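Local coordinates for actin-related protein 8 (Homo sapiens, PDB 4FO0) that binds ATP, hydrolyses it only slowly and does not polymerise, serving as a proposed core subunit of the INO80 chromatin remodelling complex, at residues I205-N210 / V232-V237. Numbering follows the deposited sequence.
Sequences IPDIYN and VHQESV
The rim of the Y209 ring, at CE1, meets the side-chain amide of Q234 close to the ring plane, while P206 O lies in that plane at the edge. F591 meets the same ring with planes about 60° apart, and the Y209 hydroxyl is hydrogen-bonded to W593 O. The Q234 and D207 side chains cross obliquely, their amide and carboxylate planes 30° apart. From D207, whose CG stands anti to the backbone N (chi1 -161°), OD1 accepts a hydrogen bond from S236 OG, modelled at 2.5 Å, a spacing too short to be trusted at this resolution, and is shared with S268.

The backbones illustrate how a parallel strand pair hands over to a helix: I205 N donates to H233 O (2.7 Å), and E235 N, in the first turn after the Q234 N-cap, donates to I205 O (2.6 Å). I205 CG2, beside its own backbone N, reaches V232 CG1 at 3.5 Å, the two side chains crossing at about a right angle. An alanine at I205 would keep both backbone bonds but would probably cost V232 CG1 the apolar contact with CG2 and CD1 of I205 and open a gap beside F591.

E235 OE1 lies 3.1 Å from P206 CA, whereas OE2 bonds to H21 and the side chain lies about 4 Å from the bound magnesium ion. Strands 200-205 and 229-234, joined through helix 211-225, form a beta-alpha-beta crossover of the actin fold, with E235, at the start of helix 235-243, placed beside the magnesium and ATP site.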
loop_
_atom_site.group_PDB
_atom_site.type_symbol
_atom_site.label_atom_id
_atom_site.label_comp_id
_atom_site.label_asym_id
_atom_site.label_seq_id
_atom_site.Cartn_x
_atom_site.Cartn_y
_atom_site.Cartn_z
ATOM N N ILE A 205 3.947 -4.138 12.111
ATOM C CA ILE A 205 3.291 -5.296 11.538
ATOM C C ILE A 205 1.831 -4.983 11.248
ATOM O O ILE A 205 1.269 -4.040 11.798
ATOM C CB ILE A 205 3.374 -6.511 12.470
ATOM C CG1 ILE A 205 2.532 -6.290 13.728
ATOM C CG2 ILE A 205 4.792 -6.781 12.849
ATOM C CD1 ILE A 205 2.457 -7.505 14.596
ATOM N N PRO A 206 1.210 -5.785 10.381
ATOM C CA PRO A 206 -0.192 -5.554 10.024
ATOM C C PRO A 206 -1.081 -5.599 11.258
ATOM O O PRO A 206 -0.763 -6.249 12.251
ATOM C CB PRO A 206 -0.532 -6.737 9.114
ATOM C CG PRO A 206 0.811 -7.282 8.645
ATOM C CD PRO A 206 1.760 -7.014 9.778
ATOM N N ASP A 207 -2.202 -4.902 11.174
ATOM C CA ASP A 207 -3.201 -4.895 12.226
ATOM C C ASP A 207 -3.706 -6.311 12.543
ATOM O O ASP A 207 -3.712 -6.733 13.700
ATOM C CB ASP A 207 -4.348 -3.995 11.778
ATOM C CG ASP A 207 -5.205 -3.546 12.920
ATOM O OD1 ASP A 207 -4.643 -3.294 14.008
ATOM O OD2 ASP A 207 -6.437 -3.453 12.727
ATOM N N ILE A 208 -4.151 -7.022 11.506
ATOM C CA ILE A 208 -4.390 -8.467 11.561
ATOM C C ILE A 208 -3.115 -9.149 11.058
ATOM O O ILE A 208 -2.776 -9.061 9.876
ATOM C CB ILE A 208 -5.602 -8.872 10.683
ATOM C CG1 ILE A 208 -6.887 -8.243 11.212
ATOM C CG2 ILE A 208 -5.784 -10.366 10.637
ATOM C CD1 ILE A 208 -8.045 -8.325 10.244
ATOM N N TYR A 209 -2.393 -9.804 11.961
ATOM C CA TYR A 209 -1.069 -10.347 11.643
ATOM C C TYR A 209 -1.069 -11.860 11.738
ATOM O O TYR A 209 -1.961 -12.456 12.309
ATOM C CB TYR A 209 0.003 -9.786 12.602
ATOM C CG TYR A 209 -0.405 -9.920 14.046
ATOM C CD1 TYR A 209 -1.073 -8.890 14.698
ATOM C CD2 TYR A 209 -0.180 -11.098 14.741
ATOM C CE1 TYR A 209 -1.482 -9.025 16.016
ATOM C CE2 TYR A 209 -0.589 -11.241 16.062
ATOM C CZ TYR A 209 -1.236 -10.202 16.689
ATOM O OH TYR A 209 -1.638 -10.346 17.988
ATOM N N ASN A 210 -0.045 -12.480 11.179
ATOM C CA ASN A 210 0.091 -13.909 11.278
ATOM C C ASN A 210 1.165 -14.240 12.317
ATOM O O ASN A 210 2.341 -13.924 12.120
ATOM C CB ASN A 210 0.450 -14.455 9.903
ATOM C CG ASN A 210 0.736 -15.938 9.917
ATOM O OD1 ASN A 210 1.397 -16.453 10.826
ATOM N ND2 ASN A 210 0.246 -16.639 8.895
ATOM N N VAL A 232 7.956 -4.935 18.511
ATOM C CA VAL A 232 6.989 -5.137 17.454
ATOM C C VAL A 232 5.719 -4.373 17.789
ATOM O O VAL A 232 5.267 -4.392 18.928
ATOM C CB VAL A 232 6.665 -6.624 17.282
ATOM C CG1 VAL A 232 5.547 -6.792 16.307
ATOM C CG2 VAL A 232 7.889 -7.361 16.825
ATOM N N HIS A 233 5.153 -3.684 16.807
ATOM C CA HIS A 233 3.867 -3.046 17.018
ATOM C C HIS A 233 3.031 -3.049 15.745
ATOM O O HIS A 233 3.554 -3.208 14.645
ATOM C CB HIS A 233 4.059 -1.623 17.525
ATOM C CG HIS A 233 3.072 -1.225 18.577
ATOM N ND1 HIS A 233 1.838 -1.827 18.701
ATOM C CD2 HIS A 233 3.148 -0.301 19.564
ATOM C CE1 HIS A 233 1.189 -1.281 19.716
ATOM N NE2 HIS A 233 1.962 -0.353 20.254
ATOM N N GLN A 234 1.729 -2.863 15.897
ATOM C CA GLN A 234 0.834 -2.845 14.756
ATOM C C GLN A 234 0.906 -1.524 14.026
ATOM O O GLN A 234 1.017 -0.470 14.646
ATOM C CB GLN A 234 -0.584 -3.095 15.207
ATOM C CG GLN A 234 -0.713 -4.375 15.956
ATOM C CD GLN A 234 -2.007 -4.440 16.690
ATOM O OE1 GLN A 234 -2.951 -5.092 16.246
ATOM N NE2 GLN A 234 -2.082 -3.739 17.816
ATOM N N GLU A 235 0.831 -1.589 12.702
ATOM C CA GLU A 235 0.986 -0.402 11.891
ATOM C C GLU A 235 -0.194 0.554 12.146
ATOM O O GLU A 235 -0.064 1.769 12.012
ATOM C CB GLU A 235 1.158 -0.771 10.401
ATOM C CG GLU A 235 -0.096 -1.346 9.723
ATOM C CD GLU A 235 0.189 -2.220 8.479
ATOM O OE1 GLU A 235 -0.650 -3.102 8.177
ATOM O OE2 GLU A 235 1.221 -2.030 7.797
ATOM N N SER A 236 -1.335 0.006 12.544
ATOM C CA SER A 236 -2.513 0.831 12.811
ATOM C C SER A 236 -2.328 1.723 14.049
ATOM O O SER A 236 -2.663 2.906 14.032
ATOM C CB SER A 236 -3.744 -0.051 12.987
ATOM O OG SER A 236 -3.448 -1.122 13.867
ATOM N N VAL A 237 -1.803 1.154 15.129
ATOM C CA VAL A 237 -1.572 1.936 16.323
ATOM C C VAL A 237 -0.497 2.979 16.043
ATOM O O VAL A 237 -0.619 4.141 16.448
ATOM C CB VAL A 237 -1.146 1.061 17.500
ATOM C CG1 VAL A 237 -0.812 1.928 18.689
ATOM C CG2 VAL A 237 -2.231 0.071 17.833
#